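Local atomic coordinates of ATP phosphoribosyltransferase (Methanobacterium thermoautotrophicum, PDB entry 2VD3), a protein that probably catalyses the condensation of ATP with 5-phosphoribosyl 1-diphosphate, the first step of histidine biosynthesis, and is inhibited by histidine. Residues Ala8-Gly13 and Ser52-Ile57; His44-Val49 and Ser197-Glu202; Phe60-Ala65 and Ser81-Leu86; Thr71-Ile76 and Ser183-Ala188. All coordinates share one frame; numbering follows the deposited sequence. Where two conformers were deposited one is given.

In the fold
From the N terminus, interaction 1 is the first to close: strand 5-10 meets the loop after strand 47-52, its parallel neighbour. Before it closes, His44-Val49 has opened interaction 2, so the two cross; interaction 2 closes only at helix 197-212, and interactions 3 and 4 nest inside its long loop. Interaction 3 follows interaction 1 in series, joining the end of helix 57-63 to the approach to strand 84-88. Interaction 4 crosses it, because Thr71-Ile76 lies between its segments and waits for strand 173-188. All four reach one mixed sheet. Interactions 1 and 4 meet at Ala54 and Thr71, and interactions 3 and 4 through backbone pairing of strands 84-88 and 173-188.

Interaction 1: Ala8-Gly13 and Ser52-Ile57; sequences AVPSKG and SRAADI
Strands 5-10 and 47-52 run parallel in the periplasmic-binding-protein-like domain, and here their C-terminal ends separate into loops, with Ser52 bridging Pro10. Ser52 N donates to Val9 O at 3.1 Å with an almost straight N-H...O angle of 170°, although it comes from above the carbonyl plane. On the next peptide, Ser52 O collects several hydrogens. Pro10 CA brings a C-H to Ser52 O at 3.2 Å, and Ser11 N gives it a weak hydrogen bond. Ser11 OG, turned between its own N and carbonyl carbon (chi1 40°), adds a second weak one to Ser52 O at 3.3 Å.

Ile57, which opens the next helix, reaches back over strand 5-10. Its chi1 of -62° sets CG1 beside the backbone N and leaves CG2 anti to it. From CB the branches share Ala8: CG2 of Ile57 rests 3.8 Å from Ala8 CB, and Ile57 CG1 lies 4.0 Å from the same methyl. The tip goes further, Ile57 CD1 standing 3.6 Å from Pro10 N, where the side chain crosses the proline ring at about a right angle. Pro10 O is held by Ser16 OG. In the conformer given, the Lys12 chain runs beside that of Arg53, like charges notwithstanding, and one water joins the two loops, donating to Lys12 O at 2.8 Å and accepting from Ala54 N at 3.0 Å.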
loop_
_atom_site.group_PDB
_atom_site.type_symbol
_atom_site.label_atom_id
_atom_site.label_comp_id
_atom_site.label_asym_id
_atom_site.label_seq_id
_atom_site.Cartn_x
_atom_site.Cartn_y
_atom_site.Cartn_z
ATOM N N ALA A 8 2.350 -16.226 -21.256
ATOM C CA ALA A 8 2.664 -14.972 -20.607
ATOM C C ALA A 8 1.379 -14.224 -20.288
ATOM O O ALA A 8 0.583 -13.920 -21.171
ATOM C CB ALA A 8 3.579 -14.134 -21.493
ATOM N N VAL A 9 1.175 -13.942 -19.012
ATOM C CA VAL A 9 -0.056 -13.306 -18.549
ATOM C C VAL A 9 0.333 -12.057 -17.778
ATOM O O VAL A 9 1.259 -12.098 -16.971
ATOM C CB VAL A 9 -0.888 -14.288 -17.676
ATOM C CG1 VAL A 9 -2.053 -13.596 -16.973
ATOM C CG2 VAL A 9 -1.383 -15.464 -18.532
ATOM N N PRO A 10 -0.335 -10.925 -18.060
ATOM C CA PRO A 10 -0.016 -9.685 -17.347
ATOM C C PRO A 10 -0.123 -9.836 -15.840
ATOM O O PRO A 10 -1.020 -10.531 -15.344
ATOM C CB PRO A 10 -1.042 -8.694 -17.897
ATOM C CG PRO A 10 -1.314 -9.221 -19.273
ATOM C CD PRO A 10 -1.377 -10.701 -19.081
ATOM N N SER A 11 0.812 -9.200 -15.135
ATOM C CA SER A 11 0.943 -9.306 -13.680
ATOM C C SER A 11 0.219 -8.192 -12.944
ATOM O O SER A 11 -0.271 -8.394 -11.831
ATOM C CB SER A 11 2.416 -9.298 -13.281
ATOM O OG SER A 11 3.146 -8.372 -14.067
ATOM N N LYS A 12 0.165 -7.014 -13.558
ATOM C CA LYS A 12 -0.552 -5.878 -12.979
ATOM C C LYS A 12 -1.379 -5.175 -14.051
ATOM O O LYS A 12 -1.244 -5.471 -15.237
ATOM C CB LYS A 12 0.411 -4.907 -12.253
ATOM C CG LYS A 12 1.723 -4.608 -12.987
ATOM C CD LYS A 12 2.874 -4.350 -12.008
ATOM C CE LYS A 12 2.953 -2.894 -11.567
ATOM N NZ LYS A 12 4.037 -2.680 -10.572
ATOM N N GLY A 13 -2.248 -4.262 -13.627
ATOM C CA GLY A 13 -3.081 -3.502 -14.555
ATOM C C GLY A 13 -4.393 -4.183 -14.912
ATOM O O GLY A 13 -4.714 -5.278 -14.412
ATOM N N SER A 52 4.286 -11.668 -16.457
ATOM C CA SER A 52 5.105 -10.708 -17.146
ATOM C C SER A 52 4.358 -9.398 -17.187
ATOM O O SER A 52 3.133 -9.403 -17.205
ATOM C CB SER A 52 5.338 -11.196 -18.574
ATOM O OG SER A 52 6.005 -12.446 -18.589
ATOM N N ARG A 53 5.077 -8.278 -17.195
ATOM C CA ARG A 53 4.455 -6.983 -17.455
ATOM C C ARG A 53 3.936 -6.906 -18.888
ATOM O O ARG A 53 4.574 -7.401 -19.828
ATOM C CB ARG A 53 5.417 -5.834 -17.146
ATOM C CG ARG A 53 5.362 -5.406 -15.672
ATOM C CD ARG A 53 6.349 -4.310 -15.361
ATOM N NE ARG A 53 6.402 -4.018 -13.927
ATOM C CZ ARG A 53 7.274 -3.186 -13.357
ATOM N NH1 ARG A 53 7.242 -2.990 -12.044
ATOM N NH2 ARG A 53 8.182 -2.547 -14.091
ATOM N N ALA A 54 2.766 -6.290 -19.037
ATOM C CA ALA A 54 2.017 -6.293 -20.293
ATOM C C ALA A 54 2.774 -5.762 -21.512
ATOM O O ALA A 54 2.562 -6.243 -22.620
ATOM C CB ALA A 54 0.686 -5.545 -20.119
ATOM N N ALA A 55 3.640 -4.773 -21.317
ATOM C CA ALA A 55 4.371 -4.183 -22.432
ATOM C C ALA A 55 5.524 -5.072 -22.901
ATOM O O ALA A 55 6.047 -4.881 -24.000
ATOM C CB ALA A 55 4.866 -2.784 -22.082
ATOM N N ASP A 56 5.906 -6.038 -22.070
ATOM C CA ASP A 56 7.009 -6.947 -22.374
ATOM C C ASP A 56 6.526 -8.234 -23.037
ATOM O O ASP A 56 7.306 -8.965 -23.641
ATOM C CB ASP A 56 7.763 -7.304 -21.086
ATOM C CG ASP A 56 8.580 -6.160 -20.542
ATOM O OD1 ASP A 56 8.732 -6.095 -19.312
ATOM O OD2 ASP A 56 9.097 -5.336 -21.325
ATOM N N ILE A 57 5.234 -8.518 -22.919
ATOM C CA ILE A 57 4.674 -9.747 -23.482
ATOM C C ILE A 57 4.836 -9.904 -25.017
ATOM O O ILE A 57 5.154 -10.993 -25.489
ATOM C CB ILE A 57 3.217 -9.963 -23.019
ATOM C CG1 ILE A 57 3.185 -10.126 -21.488
ATOM C CG2 ILE A 57 2.609 -11.162 -23.725
ATOM C CD1 ILE A 57 1.824 -10.444 -20.872
HETATM O O HOH W 1 1.250 -5.520 -16.552
#

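Interaction 2: His44-Val49 and Ser197-Glu202; sequences HPQIEV and SGIIEE
Ile199, His44 and Glu202 carry most of this contact, in which the first turns of helix 197-212 meet the loop leading into strand 47-52. Ile199 CG1 is anti to the backbone N (chi1 -172°), and the chain ends in a methyl aimed at the tip of His44: Ile199 CD1 is 3.4 Å from both His44 NE2 and His44 CE1. The same methyl approaches Gln46 CB at 4.1 Å and Ile47 CD1 at 4.2 Å, so three side chains gather round it.

His44 begins a type I beta turn that ends at Ile47, and its ring is gripped in its own plane at two edges. Inside the turn, Gln46 N donates to His44 ND1 at 3.1 Å with an angle of 162°. Across the contact, His44 NE2 donates to Glu202 OE2 at 2.8 Å, a bent bond of 131° that meets the carboxylate from above its plane. ND1 as acceptor and NE2 as donor are consistent with a neutral ring, which the carboxylate would polarise. Glu202, fully extended as far as its carboxylate, also packs on Phe265 of a neighbouring subunit. Gln46 NE2 is hydrogen-bonded to Pro3 O, while a water donates to Gln46 OE1 and, weakly, to Glu202 OE1.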
loop_
_atom_site.group_PDB
_atom_site.type_symbol
_atom_site.label_atom_id
_atom_site.label_comp_id
_atom_site.label_asym_id
_atom_site.label_seq_id
_atom_site.Cartn_x
_atom_site.Cartn_y
_atom_site.Cartn_z
ATOM N N HIS A 44 -3.988 -27.705 -16.060
ATOM C CA HIS A 44 -3.502 -28.584 -17.120
ATOM C C HIS A 44 -2.007 -28.862 -16.930
ATOM O O HIS A 44 -1.212 -27.934 -16.835
ATOM C CB HIS A 44 -3.767 -27.948 -18.480
ATOM C CG HIS A 44 -3.639 -28.892 -19.633
ATOM N ND1 HIS A 44 -2.489 -29.607 -19.891
ATOM C CD2 HIS A 44 -4.509 -29.210 -20.621
ATOM C CE1 HIS A 44 -2.669 -30.352 -20.968
ATOM N NE2 HIS A 44 -3.884 -30.122 -21.436
ATOM N N PRO A 45 -1.620 -30.146 -16.848
ATOM C CA PRO A 45 -0.220 -30.515 -16.566
ATOM C C PRO A 45 0.810 -30.042 -17.602
ATOM O O PRO A 45 2.009 -30.067 -17.325
ATOM C CB PRO A 45 -0.264 -32.051 -16.515
ATOM C CG PRO A 45 -1.684 -32.374 -16.216
ATOM C CD PRO A 45 -2.474 -31.341 -16.964
ATOM N N GLN A 46 0.352 -29.618 -18.775
ATOM C CA GLN A 46 1.258 -29.180 -19.834
ATOM C C GLN A 46 1.258 -27.655 -20.009
ATOM O O GLN A 46 1.930 -27.127 -20.901
ATOM C CB GLN A 46 0.887 -29.836 -21.167
ATOM C CG GLN A 46 0.905 -31.360 -21.215
ATOM C CD GLN A 46 0.384 -31.871 -22.556
ATOM O OE1 GLN A 46 -0.727 -32.397 -22.649
ATOM N NE2 GLN A 46 1.167 -31.669 -23.606
ATOM N N ILE A 47 0.498 -26.948 -19.182
ATOM C CA ILE A 47 0.433 -25.505 -19.312
ATOM C C ILE A 47 0.930 -24.810 -18.056
ATOM O O ILE A 47 0.400 -25.026 -16.966
ATOM C CB ILE A 47 -1.001 -25.007 -19.690
ATOM C CG1 ILE A 47 -1.447 -25.626 -21.024
ATOM C CG2 ILE A 47 -1.040 -23.473 -19.764
ATOM C CD1 ILE A 47 -2.930 -25.556 -21.278
ATOM N N GLU A 48 1.950 -23.973 -18.216
ATOM C CA GLU A 48 2.374 -23.095 -17.135
ATOM C C GLU A 48 2.162 -21.615 -17.490
ATOM O O GLU A 48 2.006 -21.244 -18.665
ATOM C CB GLU A 48 3.819 -23.379 -16.714
ATOM C CG GLU A 48 4.842 -22.514 -17.409
ATOM C CD GLU A 48 6.254 -23.051 -17.315
ATOM O OE1 GLU A 48 7.085 -22.616 -18.144
ATOM O OE2 GLU A 48 6.532 -23.898 -16.430
ATOM N N VAL A 49 2.143 -20.781 -16.457
ATOM C CA VAL A 49 1.916 -19.358 -16.622
ATOM C C VAL A 49 3.149 -18.607 -16.164
ATOM O O VAL A 49 3.688 -18.883 -15.084
ATOM C CB VAL A 49 0.651 -18.890 -15.854
ATOM C CG1 VAL A 49 0.612 -17.370 -15.709
ATOM C CG2 VAL A 49 -0.602 -19.402 -16.558
ATOM N N SER A 197 1.353 -27.563 -31.805
ATOM C CA SER A 197 0.008 -27.134 -32.240
ATOM C C SER A 197 -1.142 -27.872 -31.573
ATOM O O SER A 197 -2.236 -27.336 -31.482
ATOM C CB SER A 197 -0.143 -27.247 -33.758
ATOM O OG SER A 197 -0.081 -28.598 -34.168
ATOM N N GLY A 198 -0.900 -29.100 -31.127
ATOM C CA GLY A 198 -1.922 -29.869 -30.424
ATOM C C GLY A 198 -2.372 -29.137 -29.176
ATOM O O GLY A 198 -3.481 -28.600 -29.115
ATOM N N ILE A 199 -1.484 -29.093 -28.191
ATOM C CA ILE A 199 -1.739 -28.410 -26.929
ATOM C C ILE A 199 -2.137 -26.943 -27.111
ATOM O O ILE A 199 -2.930 -26.410 -26.329
ATOM C CB ILE A 199 -0.523 -28.533 -25.960
ATOM C CG1 ILE A 199 -0.859 -27.986 -24.573
ATOM C CG2 ILE A 199 0.723 -27.850 -26.527
ATOM C CD1 ILE A 199 -1.987 -28.708 -23.887
ATOM N N ILE A 200 -1.600 -26.292 -28.142
ATOM C CA ILE A 200 -1.920 -24.880 -28.353
ATOM C C ILE A 200 -3.374 -24.753 -28.774
ATOM O O ILE A 200 -4.123 -23.971 -28.185
ATOM C CB ILE A 200 -0.941 -24.170 -29.337
ATOM C CG1 ILE A 200 0.419 -23.957 -28.659
ATOM C CG2 ILE A 200 -1.521 -22.841 -29.824
ATOM C CD1 ILE A 200 1.422 -23.175 -29.471
ATOM N N GLU A 201 -3.775 -25.542 -29.771
ATOM C CA GLU A 201 -5.174 -25.563 -30.211
ATOM C C GLU A 201 -6.114 -26.045 -29.104
ATOM O O GLU A 201 -7.288 -25.670 -29.078
ATOM C CB GLU A 201 -5.352 -26.415 -31.470
ATOM C CG GLU A 201 -4.738 -25.810 -32.746
ATOM C CD GLU A 201 -5.382 -24.493 -33.177
ATOM O OE1 GLU A 201 -4.644 -23.599 -33.639
ATOM O OE2 GLU A 201 -6.617 -24.352 -33.060
ATOM N N GLU A 202 -5.600 -26.868 -28.192
ATOM C CA GLU A 202 -6.383 -27.315 -27.050
ATOM C C GLU A 202 -6.736 -26.131 -26.132
ATOM O O GLU A 202 -7.899 -25.945 -25.766
ATOM C CB GLU A 202 -5.658 -28.423 -26.283
ATOM C CG GLU A 202 -6.470 -28.985 -25.126
ATOM C CD GLU A 202 -5.744 -30.060 -24.348
ATOM O OE1 GLU A 202 -4.831 -30.704 -24.915
ATOM O OE2 GLU A 202 -6.100 -30.273 -23.166
HETATM O O HOH W 2 -2.589 -33.154 -24.040
#

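Interaction 3: Phe60-Ala65 and Ser81-Leu86; sequences FVADGA and SDVEIL
Val61 holds CG1 anti to its backbone N (chi1 176°), and Val83, with chi1 -65°, holds its own CG1 anti to the carbonyl carbon. These two settings bring the methyls together, Val61 CG1 to Val83 CG1 at 3.9 Å, with the side chains crossing at about a right angle. Val83 CG1 also presses on the helix backbone, lying 3.6 Å from Ala62 N, and it touches Ala62 CB at 3.9 Å.

Ala62 is the residue most engaged. Its short side chain lets the loop come close: Ala62 CB sits 3.4 Å from Asp82 O and 4.1 Å from Ser81 CB, and Ala62 CA brings a C-H to Asp82 O at 3.5 Å. Ser81 OG is hydrogen-bonded to Glu59 OE2, on the helix about one turn before Ala62. A water also spans the segments, donating to Ala62 O at 2.8 Å and to Asp82 OD1 at 3.0 Å. The Asp82 side chain also lies near a bound magnesium ion.

Just past this point Gly64 takes a positive phi of 103° and the chain leaves the helix. Val61 goes on inward to Ile187 of strand 173-188, and Val83 to Ile76 of helix 73-79. The contact thus packs the end of one helix against the loop joining helix 73-79 to strand 84-88, as expected for successive beta-alpha units of an alpha/beta domain with a periplasmic-binding-protein-like fold.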
loop_
_atom_site.group_PDB
_atom_site.type_symbol
_atom_site.label_atom_id
_atom_site.label_comp_id
_atom_site.label_asym_id
_atom_site.label_seq_id
_atom_site.Cartn_x
_atom_site.Cartn_y
_atom_site.Cartn_z
ATOM N N PHE A 60 8.518 -11.150 -25.323
ATOM C CA PHE A 60 8.690 -12.485 -24.748
ATOM C C PHE A 60 8.130 -13.560 -25.672
ATOM O O PHE A 60 8.713 -14.654 -25.809
ATOM C CB PHE A 60 8.031 -12.616 -23.365
ATOM C CG PHE A 60 8.690 -11.801 -22.277
ATOM C CD1 PHE A 60 9.975 -11.277 -22.439
ATOM C CD2 PHE A 60 8.021 -11.574 -21.065
ATOM C CE1 PHE A 60 10.573 -10.529 -21.411
ATOM C CE2 PHE A 60 8.614 -10.841 -20.041
ATOM C CZ PHE A 60 9.888 -10.315 -20.212
ATOM N N VAL A 61 7.000 -13.249 -26.300
ATOM C CA VAL A 61 6.361 -14.168 -27.226
ATOM C C VAL A 61 7.078 -14.188 -28.573
ATOM O O VAL A 61 7.236 -15.249 -29.173
ATOM C CB VAL A 61 4.844 -13.857 -27.383
ATOM C CG1 VAL A 61 4.192 -14.755 -28.437
ATOM C CG2 VAL A 61 4.123 -14.003 -26.029
ATOM N N ALA A 62 7.536 -13.030 -29.041
ATOM C CA ALA A 62 8.255 -12.961 -30.322
ATOM C C ALA A 62 9.547 -13.776 -30.267
ATOM O O ALA A 62 9.910 -14.440 -31.235
ATOM C CB ALA A 62 8.549 -11.510 -30.706
ATOM N N ASP A 63 10.208 -13.732 -29.111
ATOM C CA ASP A 63 11.521 -14.336 -28.931
ATOM C C ASP A 63 11.469 -15.802 -28.540
ATOM O O ASP A 63 12.407 -16.543 -28.788
ATOM C CB ASP A 63 12.338 -13.537 -27.916
ATOM C CG ASP A 63 12.834 -12.213 -28.483
ATOM O OD1 ASP A 63 13.214 -12.169 -29.693
ATOM O OD2 ASP A 63 12.845 -11.214 -27.722
ATOM N N GLY A 64 10.368 -16.213 -27.930
ATOM C CA GLY A 64 10.172 -17.601 -27.573
ATOM C C GLY A 64 10.390 -17.879 -26.102
ATOM O O GLY A 64 10.450 -19.039 -25.695
ATOM N N ALA A 65 10.516 -16.822 -25.299
ATOM C CA ALA A 65 10.557 -16.964 -23.844
ATOM C C ALA A 65 9.203 -17.447 -23.330
ATOM O O ALA A 65 9.121 -18.096 -22.285
ATOM C CB ALA A 65 10.932 -15.654 -23.193
ATOM N N SER A 81 6.404 -6.173 -32.544
ATOM C CA SER A 81 6.934 -7.519 -32.305
ATOM C C SER A 81 6.433 -8.523 -33.332
ATOM O O SER A 81 5.307 -8.401 -33.827
ATOM C CB SER A 81 6.529 -7.991 -30.904
ATOM O OG SER A 81 7.064 -7.135 -29.900
ATOM N N ASP A 82 7.261 -9.518 -33.642
ATOM C CA ASP A 82 6.897 -10.528 -34.628
ATOM C C ASP A 82 6.191 -11.700 -33.955
ATOM O O ASP A 82 6.829 -12.634 -33.456
ATOM C CB ASP A 82 8.121 -10.973 -35.424
ATOM C CG ASP A 82 7.864 -12.208 -36.270
ATOM O OD1 ASP A 82 8.798 -13.014 -36.418
ATOM O OD2 ASP A 82 6.737 -12.387 -36.777
ATOM N N VAL A 83 4.860 -11.637 -33.960
ATOM C CA VAL A 83 4.008 -12.617 -33.276
ATOM C C VAL A 83 2.777 -12.979 -34.119
ATOM O O VAL A 83 2.344 -12.183 -34.948
ATOM C CB VAL A 83 3.526 -12.071 -31.914
ATOM C CG1 VAL A 83 4.704 -11.882 -30.969
ATOM C CG2 VAL A 83 2.756 -10.750 -32.101
ATOM N N GLU A 84 2.225 -14.173 -33.900
ATOM C CA GLU A 84 0.946 -14.574 -34.504
ATOM C C GLU A 84 -0.218 -14.235 -33.560
ATOM O O GLU A 84 -0.205 -14.661 -32.417
ATOM C CB GLU A 84 0.924 -16.085 -34.787
ATOM C CG GLU A 84 2.131 -16.634 -35.552
ATOM C CD GLU A 84 2.343 -15.948 -36.893
ATOM O OE1 GLU A 84 3.505 -15.728 -37.254
ATOM O OE2 GLU A 84 1.356 -15.604 -37.575
ATOM N N ILE A 85 -1.207 -13.477 -34.035
ATOM C CA ILE A 85 -2.432 -13.223 -33.258
ATOM C C ILE A 85 -3.391 -14.395 -33.461
ATOM O O ILE A 85 -3.792 -14.673 -34.584
ATOM C CB ILE A 85 -3.130 -11.874 -33.644
ATOM C CG1 ILE A 85 -2.233 -10.675 -33.322
ATOM C CG2 ILE A 85 -4.479 -11.723 -32.923
ATOM C CD1 ILE A 85 -2.711 -9.360 -33.943
ATOM N N LEU A 86 -3.754 -15.069 -32.370
ATOM C CA LEU A 86 -4.629 -16.248 -32.424
ATOM C C LEU A 86 -6.121 -15.954 -32.254
ATOM O O LEU A 86 -6.946 -16.516 -32.978
ATOM C CB LEU A 86 -4.187 -17.296 -31.395
ATOM C CG LEU A 86 -2.829 -17.990 -31.636
ATOM C CD1 LEU A 86 -2.651 -19.143 -30.665
ATOM C CD2 LEU A 86 -2.685 -18.468 -33.095
HETATM O O HOH W 3 10.199 -14.016 -33.941
#

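Interaction 4: Thr71-Ile76 and Ser183-Ala188; sequences TGYDLI and SVKLIA
Three backbone hydrogen bonds join Thr71-Ile76 to Ser183-Ala188. Thr71 and Lys185 form an antiparallel hydrogen-bonded pair and satisfy each other twice. Lys185 N donates to Thr71 O at 2.8 Å, nearly straight at 175° and almost along the C=O axis; Thr71 N returns a longer bond to Lys185 O, 3.2 Å, lying in the carbonyl plane. Val184 CA adds a C-H contact to Thr71 O at 3.5 Å. Gly72 then pairs with Val184 without such bonds, and its position is also the N-cap of helix 73-79. Tyr73 N, in the first helical turn, is taken by Ser183 O at 2.9 Å, the donor standing above the carbonyl plane. Next along, Asp74 N is bound by Ser182 OG, while Ile76 N closes the first turn onto Gly72 O at 3.2 Å.

The polar side chains find partners beyond the two segments: Thr71 OG1 is hydrogen-bonded to Ala54 O, Ser183 OG to Asp88 OD2 and Arg93 NE, and Lys185 NZ forms a salt bridge with Asp88. Before reaching Asp88 the lysine, bent at chi2 (-74°), lays its chain beside Tyr73, with Lys185 CE 4.1 Å from Tyr73 CB. Ile76 and Ile187 meet tip to tip, Ile76 CD1 lying 3.5 Å from Ile187 CG2.

No other subunit touches this buried junction, where a beta strand turns directly into a helix while antiparallel strand 173-188 runs alongside, an arrangement consistent with the mixed sheet of a type II periplasmic-binding-protein-like lobe.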
loop_
_atom_site.group_PDB
_atom_site.type_symbol
_atom_site.label_atom_id
_atom_site.label_comp_id
_atom_site.label_asym_id
_atom_site.label_seq_id
_atom_site.Cartn_x
_atom_site.Cartn_y
_atom_site.Cartn_z
ATOM N N THR A 71 -2.079 -10.103 -24.160
ATOM C CA THR A 71 -1.761 -8.687 -23.959
ATOM C C THR A 71 -2.566 -7.795 -24.897
ATOM O O THR A 71 -3.352 -8.289 -25.708
ATOM C CB THR A 71 -0.218 -8.393 -24.020
ATOM O OG1 THR A 71 0.029 -7.047 -23.592
ATOM C CG2 THR A 71 0.358 -8.603 -25.406
ATOM N N GLY A 72 -2.373 -6.486 -24.771
ATOM C CA GLY A 72 -3.156 -5.516 -25.519
ATOM C C GLY A 72 -2.592 -5.321 -26.901
ATOM O O GLY A 72 -1.383 -5.356 -27.084
ATOM N N TYR A 73 -3.480 -5.117 -27.874
ATOM C CA TYR A 73 -3.106 -4.905 -29.272
ATOM C C TYR A 73 -2.233 -3.664 -29.440
ATOM O O TYR A 73 -1.295 -3.670 -30.233
ATOM C CB TYR A 73 -4.364 -4.804 -30.139
ATOM C CG TYR A 73 -4.104 -4.654 -31.622
ATOM C CD1 TYR A 73 -3.476 -5.665 -32.351
ATOM C CD2 TYR A 73 -4.504 -3.508 -32.302
ATOM C CE1 TYR A 73 -3.249 -5.529 -33.717
ATOM C CE2 TYR A 73 -4.275 -3.360 -33.668
ATOM C CZ TYR A 73 -3.652 -4.374 -34.367
ATOM O OH TYR A 73 -3.418 -4.223 -35.716
ATOM N N ASP A 74 -2.539 -2.604 -28.691
ATOM C CA ASP A 74 -1.725 -1.393 -28.723
ATOM C C ASP A 74 -0.254 -1.680 -28.421
ATOM O O ASP A 74 0.640 -1.169 -29.096
ATOM C CB ASP A 74 -2.278 -0.325 -27.773
ATOM C CG ASP A 74 -2.556 -0.853 -26.360
ATOM O OD1 ASP A 74 -3.156 -0.101 -25.581
ATOM O OD2 ASP A 74 -2.196 -1.997 -26.015
ATOM N N LEU A 75 -0.017 -2.514 -27.418
ATOM C CA LEU A 75 1.338 -2.850 -26.991
ATOM C C LEU A 75 2.032 -3.700 -28.056
ATOM O O LEU A 75 3.175 -3.432 -28.408
ATOM C CB LEU A 75 1.336 -3.517 -25.598
ATOM C CG LEU A 75 0.676 -2.688 -24.466
ATOM C CD1 LEU A 75 0.550 -3.459 -23.159
ATOM C CD2 LEU A 75 1.396 -1.362 -24.223
ATOM N N ILE A 76 1.312 -4.683 -28.596
ATOM C CA ILE A 76 1.798 -5.504 -29.708
ATOM C C ILE A 76 2.185 -4.624 -30.897
ATOM O O ILE A 76 3.256 -4.789 -31.473
ATOM C CB ILE A 76 0.745 -6.563 -30.162
ATOM C CG1 ILE A 76 0.319 -7.454 -28.984
ATOM C CG2 ILE A 76 1.286 -7.398 -31.311
ATOM C CD1 ILE A 76 -0.826 -8.395 -29.283
ATOM N N SER A 183 -7.716 -3.929 -28.428
ATOM C CA SER A 183 -8.427 -4.952 -27.720
ATOM C C SER A 183 -7.378 -5.947 -27.262
ATOM O O SER A 183 -6.257 -5.958 -27.792
ATOM C CB SER A 183 -9.448 -5.601 -28.647
ATOM O OG SER A 183 -10.113 -6.673 -28.012
ATOM N N VAL A 184 -7.731 -6.758 -26.269
ATOM C CA VAL A 184 -6.826 -7.781 -25.761
ATOM C C VAL A 184 -6.787 -9.004 -26.686
ATOM O O VAL A 184 -7.819 -9.506 -27.145
ATOM C CB VAL A 184 -7.173 -8.195 -24.304
ATOM C CG1 VAL A 184 -6.273 -9.329 -23.859
ATOM C CG2 VAL A 184 -7.006 -7.012 -23.371
ATOM N N LYS A 185 -5.583 -9.490 -26.945
ATOM C CA LYS A 185 -5.398 -10.570 -27.896
ATOM C C LYS A 185 -4.718 -11.751 -27.239
ATOM O O LYS A 185 -4.003 -11.579 -26.264
ATOM C CB LYS A 185 -4.560 -10.076 -29.075
ATOM C CG LYS A 185 -5.088 -8.820 -29.719
ATOM C CD LYS A 185 -6.332 -9.102 -30.542
ATOM C CE LYS A 185 -6.851 -7.836 -31.213
ATOM N NZ LYS A 185 -7.949 -8.131 -32.183
ATOM N N LEU A 186 -4.975 -12.950 -27.759
ATOM C CA LEU A 186 -4.138 -14.121 -27.479
ATOM C C LEU A 186 -3.153 -14.237 -28.627
ATOM O O LEU A 186 -3.557 -14.285 -29.797
ATOM C CB LEU A 186 -4.972 -15.405 -27.380
ATOM C CG LEU A 186 -4.178 -16.718 -27.222
ATOM C CD1 LEU A 186 -3.620 -16.881 -25.813
ATOM C CD2 LEU A 186 -5.004 -17.950 -27.617
ATOM N N ILE A 187 -1.863 -14.276 -28.297
ATOM C CA ILE A 187 -0.818 -14.343 -29.331
ATOM C C ILE A 187 0.054 -15.571 -29.189
ATOM O O ILE A 187 0.008 -16.261 -28.169
ATOM C CB ILE A 187 0.085 -13.074 -29.378
ATOM C CG1 ILE A 187 0.739 -12.804 -28.019
ATOM C CG2 ILE A 187 -0.697 -11.874 -29.895
ATOM C CD1 ILE A 187 1.820 -11.734 -28.059
ATOM N N ALA A 188 0.857 -15.839 -30.220
ATOM C CA ALA A 188 1.667 -17.029 -30.241
ATOM C C ALA A 188 2.984 -16.833 -30.975
ATOM O O ALA A 188 3.054 -16.100 -31.979
ATOM C CB ALA A 188 0.886 -18.195 -30.866
#